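Local coordinates for protein diaminobutyrate-pyruvate transaminase and L-2,4-diaminobutyrate decarboxylase (Vibrio parahaemolyticus, PDB 2QMA) that probably binds pyridoxal 5'-phosphate and cleaves carbon-carbon bonds through this C-terminal decarboxylase-like domain of a longer protein that also carries an aminotransferase domain, at residues 78-81 / 82-86; 46-49 / 50-54; 57-60 / 61-65. All coordinates share one frame; numbering follows the deposited sequence. Where two conformers were deposited one is given.

Interaction 1 (78-81 / 82-86); sequences APLK and SVIDD
Ser82 reaches back to Pro79 across the first turn of helix 80-92, where Pro79 holds the N-cap position. Followed outward, Ser82 CB lies 3.8 Å from Pro79 O; the tip then closes in, OG donating to Pro79 O at 3.0 Å and touching the methyl Ala78 CB at 3.6 Å. The first torsion makes this possible: at chi1 72° OG sits between its own backbone N and carbonyl carbon, turned back against the cap. Pro79 O also receives Val83 N, in the carbonyl plane with an N-H...O angle of 159°, while the hydroxyl comes in tilted 17° from that plane. Two sound bonds thus grip one carbonyl, and a weak one from Ser82 N adds to them. Further along, Ile84 N bonds Leu80 O, and the side chains of this pair cross obliquely, Leu80 CG meeting Ile84 CD1 at 3.9 Å. Both also pack on helix 32-51 of the same chain and on the second subunit, where Leu80 meets Met113 and Ile84 meets Met382. Lys81 NZ and Asp85 OD1 are hydrogen-bonded to Ser36 OG and His40 NE2 on helix 32-51. On the flank of the cap, the methyl Val83 CG2 rests 3.9 Å from Ala78 CB.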
loop_
_atom_site.group_PDB
_atom_site.type_symbol
_atom_site.label_atom_id
_atom_site.label_comp_id
_atom_site.label_asym_id
_atom_site.label_seq_id
_atom_site.Cartn_x
_atom_site.Cartn_y
_atom_site.Cartn_z
ATOM N N ALA A 78 12.532 6.206 -25.088
ATOM C CA ALA A 78 11.818 5.614 -26.222
ATOM C C ALA A 78 10.311 5.913 -26.199
ATOM O O ALA A 78 9.758 6.229 -25.135
ATOM C CB ALA A 78 12.071 4.074 -26.269
ATOM N N PRO A 79 9.637 5.795 -27.371
ATOM C CA PRO A 79 8.190 5.991 -27.390
ATOM C C PRO A 79 7.508 4.963 -26.503
ATOM O O PRO A 79 7.978 3.815 -26.379
ATOM C CB PRO A 79 7.793 5.768 -28.859
ATOM C CG PRO A 79 8.999 5.193 -29.543
ATOM C CD PRO A 79 10.196 5.483 -28.707
ATOM N N LEU A 80 6.404 5.382 -25.896
ATOM C CA LEU A 80 5.778 4.598 -24.809
ATOM C C LEU A 80 5.357 3.217 -25.316
ATOM O O LEU A 80 5.557 2.214 -24.638
ATOM C CB LEU A 80 4.591 5.348 -24.193
ATOM C CG LEU A 80 3.813 4.646 -23.059
ATOM C CD1 LEU A 80 4.764 3.973 -22.080
ATOM C CD2 LEU A 80 2.952 5.658 -22.333
ATOM N N LYS A 81 4.778 3.159 -26.505
ATOM C CA LYS A 81 4.341 1.874 -27.029
ATOM C C LYS A 81 5.495 0.871 -27.176
ATOM O O LYS A 81 5.302 -0.318 -26.927
ATOM C CB LYS A 81 3.558 2.048 -28.341
ATOM C CG LYS A 81 2.136 2.575 -28.152
ATOM C CD LYS A 81 1.476 3.000 -29.472
ATOM C CE LYS A 81 0.163 3.725 -29.173
ATOM N NZ LYS A 81 -0.734 3.725 -30.368
ATOM N N SER A 82 6.691 1.331 -27.561
ATOM C CA SER A 82 7.836 0.400 -27.671
ATOM C C SER A 82 8.304 -0.082 -26.282
ATOM O O SER A 82 8.687 -1.241 -26.122
ATOM C CB SER A 82 8.981 0.922 -28.564
ATOM O OG SER A 82 9.716 1.987 -27.985
ATOM N N VAL A 83 8.245 0.807 -25.292
ATOM C CA VAL A 83 8.602 0.464 -23.920
ATOM C C VAL A 83 7.625 -0.591 -23.387
ATOM O O VAL A 83 8.038 -1.545 -22.702
ATOM C CB VAL A 83 8.588 1.695 -23.003
ATOM C CG1 VAL A 83 8.868 1.265 -21.550
ATOM C CG2 VAL A 83 9.632 2.775 -23.474
ATOM N N ILE A 84 6.340 -0.402 -23.706
ATOM C CA ILE A 84 5.305 -1.377 -23.391
ATOM C C ILE A 84 5.644 -2.723 -24.042
ATOM O O ILE A 84 5.489 -3.759 -23.419
ATOM C CB ILE A 84 3.896 -0.902 -23.841
ATOM C CG1 ILE A 84 3.383 0.196 -22.892
ATOM C CG2 ILE A 84 2.904 -2.049 -23.853
ATOM C CD1 ILE A 84 2.272 1.053 -23.505
ATOM N N ASP A 85 6.103 -2.699 -25.299
ATOM C CA ASP A 85 6.438 -3.931 -26.036
ATOM C C ASP A 85 7.581 -4.639 -25.335
ATOM O O ASP A 85 7.548 -5.848 -25.145
ATOM C CB ASP A 85 6.927 -3.609 -27.457
ATOM C CG ASP A 85 5.817 -3.241 -28.409
ATOM O OD1 ASP A 85 4.616 -3.465 -28.116
ATOM O OD2 ASP A 85 6.183 -2.718 -29.494
ATOM N N ASP A 86 8.593 -3.855 -24.969
ATOM C CA ASP A 86 9.788 -4.323 -24.283
ATOM C C ASP A 86 9.474 -4.950 -22.931
ATOM O O ASP A 86 10.052 -5.964 -22.590
ATOM C CB ASP A 86 10.771 -3.165 -24.064
ATOM C CG ASP A 86 11.448 -2.726 -25.354
ATOM O OD1 ASP A 86 11.213 -3.374 -26.381
ATOM O OD2 ASP A 86 12.189 -1.726 -25.358
#

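Interaction 2 (46-49 / 50-54); sequences KSVF and EQVNA
Lys46 O takes the shortest sound polar bond here, from Glu50 N at 2.9 Å, an i to i+4 bond in the last turns of helix 32-51. The pattern then frays: Gln51 N still bonds Ser47 O, and Val48 O takes weak bonds from both Gln51 N and Val52 N, whereas the sounder bond of Val52 N goes to Phe49 O, three residues back, from high above the carbonyl plane, as the chain leaves the helix. The Lys46 and Glu50 side chains run obliquely past each other. Glu50 CG, opposite its carbonyl carbon (chi1 -76°), folds over Lys46 O at 3.3 Å, and Glu50 OE2 then meets Lys46 CE at 3.3 Å. The ammonium lies farther off, Lys46 NZ to Glu50 OE2 4.5 Å, so the opposite charges lie near each other, beyond salt-bridge range, and probably attract only weakly. Gln51 NE2 and Ser47 OG make a weak bond that is doubtful, since both residues have two conformers. Away from these polar chains, Val48 and Phe49 pack on Phe97, and Phe49 also meets Ile24 of the second subunit. At the helix end, the methyl Val52 CG2 presses on Val48 O at 3.2 Å.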
loop_
_atom_site.group_PDB
_atom_site.type_symbol
_atom_site.label_atom_id
_atom_site.label_comp_id
_atom_site.label_asym_id
_atom_site.label_seq_id
_atom_site.Cartn_x
_atom_site.Cartn_y
_atom_site.Cartn_z
ATOM N N LYS A 46 -2.737 -9.495 -23.962
ATOM C CA LYS A 46 -3.449 -10.579 -24.598
ATOM C C LYS A 46 -2.444 -11.535 -25.262
ATOM O O LYS A 46 -2.493 -12.755 -25.062
ATOM C CB LYS A 46 -4.427 -10.015 -25.622
ATOM C CG LYS A 46 -5.292 -11.093 -26.335
ATOM C CD LYS A 46 -6.405 -10.438 -27.093
ATOM C CE LYS A 46 -7.117 -11.450 -27.973
ATOM N NZ LYS A 46 -8.544 -11.074 -28.164
ATOM N N SER A 47 -1.526 -10.968 -26.047
ATOM C CA SER A 47 -0.480 -11.749 -26.722
ATOM C C SER A 47 0.338 -12.545 -25.718
ATOM O O SER A 47 0.693 -13.703 -25.956
ATOM C CB SER A 47 0.461 -10.841 -27.516
ATOM O OG SER A 47 1.491 -11.613 -28.125
ATOM N N VAL A 48 0.642 -11.915 -24.582
ATOM C CA VAL A 48 1.425 -12.567 -23.537
ATOM C C VAL A 48 0.640 -13.779 -22.996
ATOM O O VAL A 48 1.135 -14.910 -23.029
ATOM C CB VAL A 48 1.826 -11.579 -22.394
ATOM C CG1 VAL A 48 2.421 -12.332 -21.224
ATOM C CG2 VAL A 48 2.771 -10.519 -22.931
ATOM N N PHE A 49 -0.590 -13.532 -22.536
ATOM C CA PHE A 49 -1.433 -14.593 -21.957
ATOM C C PHE A 49 -1.616 -15.757 -22.950
ATOM O O PHE A 49 -1.552 -16.927 -22.569
ATOM C CB PHE A 49 -2.784 -14.035 -21.532
ATOM C CG PHE A 49 -2.732 -13.239 -20.250
ATOM C CD1 PHE A 49 -2.219 -13.820 -19.094
ATOM C CD2 PHE A 49 -3.235 -11.950 -20.194
ATOM C CE1 PHE A 49 -2.176 -13.093 -17.870
ATOM C CE2 PHE A 49 -3.218 -11.215 -18.987
ATOM C CZ PHE A 49 -2.685 -11.787 -17.838
ATOM N N GLU A 50 -1.790 -15.421 -24.227
ATOM C CA GLU A 50 -2.019 -16.444 -25.256
ATOM C C GLU A 50 -0.828 -17.361 -25.435
ATOM O O GLU A 50 -1.008 -18.540 -25.672
ATOM C CB GLU A 50 -2.401 -15.807 -26.583
ATOM C CG GLU A 50 -3.828 -15.330 -26.587
ATOM C CD GLU A 50 -4.200 -14.549 -27.835
ATOM O OE1 GLU A 50 -3.303 -14.226 -28.643
ATOM O OE2 GLU A 50 -5.399 -14.235 -27.986
ATOM N N GLN A 51 0.375 -16.819 -25.254
ATOM C CA GLN A 51 1.612 -17.574 -25.488
ATOM C C GLN A 51 2.094 -18.285 -24.229
ATOM O O GLN A 51 3.034 -19.088 -24.289
ATOM C CB GLN A 51 2.723 -16.675 -26.049
ATOM C CG GLN A 51 2.545 -16.281 -27.509
ATOM C CD GLN A 51 3.762 -15.571 -28.100
ATOM O OE1 GLN A 51 4.718 -16.213 -28.562
ATOM N NE2 GLN A 51 3.717 -14.237 -28.115
ATOM N N VAL A 52 1.451 -17.994 -23.088
ATOM C CA VAL A 52 1.824 -18.621 -21.823
ATOM C C VAL A 52 1.360 -20.061 -21.786
ATOM O O VAL A 52 0.192 -20.358 -22.031
ATOM C CB VAL A 52 1.222 -17.906 -20.580
ATOM C CG1 VAL A 52 1.350 -18.788 -19.357
ATOM C CG2 VAL A 52 1.896 -16.568 -20.341
ATOM N N ASN A 53 2.265 -20.959 -21.443
ATOM C CA ASN A 53 1.907 -22.373 -21.446
ATOM C C ASN A 53 2.356 -23.109 -20.177
ATOM O O ASN A 53 2.162 -24.318 -20.042
ATOM C CB ASN A 53 2.410 -23.015 -22.742
ATOM C CG ASN A 53 3.892 -23.381 -22.703
ATOM O OD1 ASN A 53 4.730 -22.639 -22.179
ATOM N ND2 ASN A 53 4.217 -24.542 -23.275
ATOM N N ALA A 54 2.926 -22.334 -19.246
ATOM C CA ALA A 54 3.415 -22.821 -17.959
ATOM C C ALA A 54 3.255 -21.726 -16.886
ATOM O O ALA A 54 3.066 -20.546 -17.226
ATOM C CB ALA A 54 4.880 -23.266 -18.075
#

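Interaction 3 (57-60 / 61-65); sequences SGMD and PKALE
Asp60 and Lys62 lie side by side and point the same way at the start of helix 61-69, a classic N-cap in which Asp60 precedes the first turn. The Asp60 side chain crosses that of Pro61 at about a right angle: OD1 is 3.5 Å from Pro61 CD, while OD2 swings over the turn, touches Lys62 CB at 3.4 Å and accepts from Ala63 N at 3.2 Å. That N-H meets OD2 from above the carboxylate plane, 45° out of it, with an N-H...O angle of 147°. A first torsion of 179° sets Asp60 CG opposite the backbone N and beside the carbonyl carbon, which carries the group toward the opening turn. The main chain of the same residue starts the regular helical bonding, Asp60 O accepting from Leu64 N at 3.0 Å.

A second, apolar pair crosses at about a right angle. Met59, present as selenomethionine, runs extended as far as SE, which rests 3.8 Å from Leu64 CB; the chain bends only beyond it, at CE. Met59 CG lies 4.4 Å from the methyl Ala63 CB. Upstream, Ser57 OG accepts from Met59 N in an ST turn that rounds Gly58, whose phi is positive, and leads the loop into the cap. Tyr56 and Asn94 of the same chain border Leu64, with Ser137 of the second subunit packing against it too.

Lys62 bends away to a salt bridge with Asp66, leaving Lys62 NZ 6.7 Å from Asp60 OD2. The cap therefore relies on a backbone N-H rather than on that lysine, and the negative Asp60 at the helix N-terminus would be expected to be favoured by the helix dipole, which probably holds its ionisation toward the carboxylate form.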
loop_
_atom_site.group_PDB
_atom_site.type_symbol
_atom_site.label_atom_id
_atom_site.label_comp_id
_atom_site.label_asym_id
_atom_site.label_seq_id
_atom_site.Cartn_x
_atom_site.Cartn_y
_atom_site.Cartn_z
ATOM N N SER A 57 8.199 -19.276 -17.189
ATOM C CA SER A 57 8.840 -19.519 -18.468
ATOM C C SER A 57 10.011 -20.523 -18.399
ATOM O O SER A 57 10.407 -21.092 -19.427
ATOM C CB SER A 57 9.310 -18.182 -19.037
ATOM O OG SER A 57 10.497 -17.773 -18.375
ATOM N N GLY A 58 10.579 -20.714 -17.201
ATOM C CA GLY A 58 11.747 -21.570 -17.010
ATOM C C GLY A 58 13.095 -20.932 -17.372
ATOM O O GLY A 58 14.153 -21.576 -17.228
HETATM N N MSE A 59 13.067 -19.673 -17.823
HETATM C CA MSE A 59 14.292 -18.911 -18.093
HETATM C C MSE A 59 15.233 -18.963 -16.895
HETATM O O MSE A 59 14.784 -18.913 -15.761
HETATM C CB MSE A 59 13.959 -17.453 -18.431
HETATM C CG MSE A 59 15.187 -16.599 -18.642
HETATM SE SE MSE A 59 14.744 -14.901 -19.431
HETATM C CE MSE A 59 14.511 -15.488 -21.261
ATOM N N ASP A 60 16.525 -19.098 -17.160
ATOM C CA ASP A 60 17.538 -19.052 -16.114
ATOM C C ASP A 60 17.396 -17.725 -15.347
ATOM O O ASP A 60 17.349 -16.666 -15.973
ATOM C CB ASP A 60 18.931 -19.164 -16.755
ATOM C CG ASP A 60 20.062 -19.091 -15.739
ATOM O OD1 ASP A 60 20.084 -19.904 -14.782
ATOM O OD2 ASP A 60 20.936 -18.223 -15.901
ATOM N N PRO A 61 17.248 -17.789 -14.005
ATOM C CA PRO A 61 17.064 -16.533 -13.288
ATOM C C PRO A 61 18.262 -15.583 -13.462
ATOM O O PRO A 61 18.066 -14.371 -13.591
ATOM C CB PRO A 61 16.887 -16.993 -11.845
ATOM C CG PRO A 61 16.272 -18.377 -11.970
ATOM C CD PRO A 61 17.158 -18.931 -13.065
ATOM N N LYS A 62 19.481 -16.122 -13.529
ATOM C CA LYS A 62 20.645 -15.248 -13.749
ATOM C C LYS A 62 20.574 -14.471 -15.077
ATOM O O LYS A 62 20.870 -13.277 -15.102
ATOM C CB LYS A 62 21.977 -15.985 -13.595
ATOM C CG LYS A 62 23.132 -15.032 -13.204
ATOM C CD LYS A 62 24.445 -15.378 -13.894
ATOM C CE LYS A 62 25.456 -14.240 -13.788
ATOM N NZ LYS A 62 26.134 -14.015 -15.083
ATOM N N ALA A 63 20.153 -15.153 -16.146
ATOM C CA ALA A 63 19.902 -14.562 -17.463
ATOM C C ALA A 63 18.821 -13.482 -17.400
ATOM O O ALA A 63 18.981 -12.421 -17.964
ATOM C CB ALA A 63 19.490 -15.636 -18.444
ATOM N N LEU A 64 17.717 -13.767 -16.717
ATOM C CA LEU A 64 16.641 -12.786 -16.621
ATOM C C LEU A 64 17.097 -11.539 -15.836
ATOM O O LEU A 64 16.806 -10.412 -16.237
ATOM C CB LEU A 64 15.373 -13.438 -16.021
ATOM C CG LEU A 64 14.176 -12.591 -15.571
ATOM C CD1 LEU A 64 13.495 -11.890 -16.737
ATOM C CD2 LEU A 64 13.167 -13.452 -14.796
ATOM N N GLU A 65 17.797 -11.755 -14.724
ATOM C CA GLU A 65 18.290 -10.657 -13.898
ATOM C C GLU A 65 19.291 -9.802 -14.691
ATOM O O GLU A 65 19.279 -8.563 -14.600
ATOM C CB GLU A 65 18.916 -11.199 -12.606
ATOM C CG GLU A 65 19.678 -10.175 -11.795
ATOM C CD GLU A 65 20.292 -10.741 -10.530
ATOM O OE1 GLU A 65 20.808 -11.879 -10.572
ATOM O OE2 GLU A 65 20.261 -10.037 -9.481
#

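All three contacts are local and sit at helix ends, with the second subunit nearby. Interactions 3 and 1 open helices 61-69 and 80-92; interaction 2 closes helix 32-51. Their means differ accordingly: an aspartate side chain accepts from the opening turn at 57-65, a proline carbonyl gathers donors at 78-86, and i+3 bonds join weakening i+4 bonds as the helix runs out at 46-54. Interaction 1 is partly buried, whereas the other two are surface contacts. Interactions 1 and 2 involve the same neighbouring helices: Leu80 and Ile84 touch helix 32-51, and Val48 touches helix 80-92, although the contact centres lie about 19 Å apart. Interactions 2 and 3 adjoin in sequence.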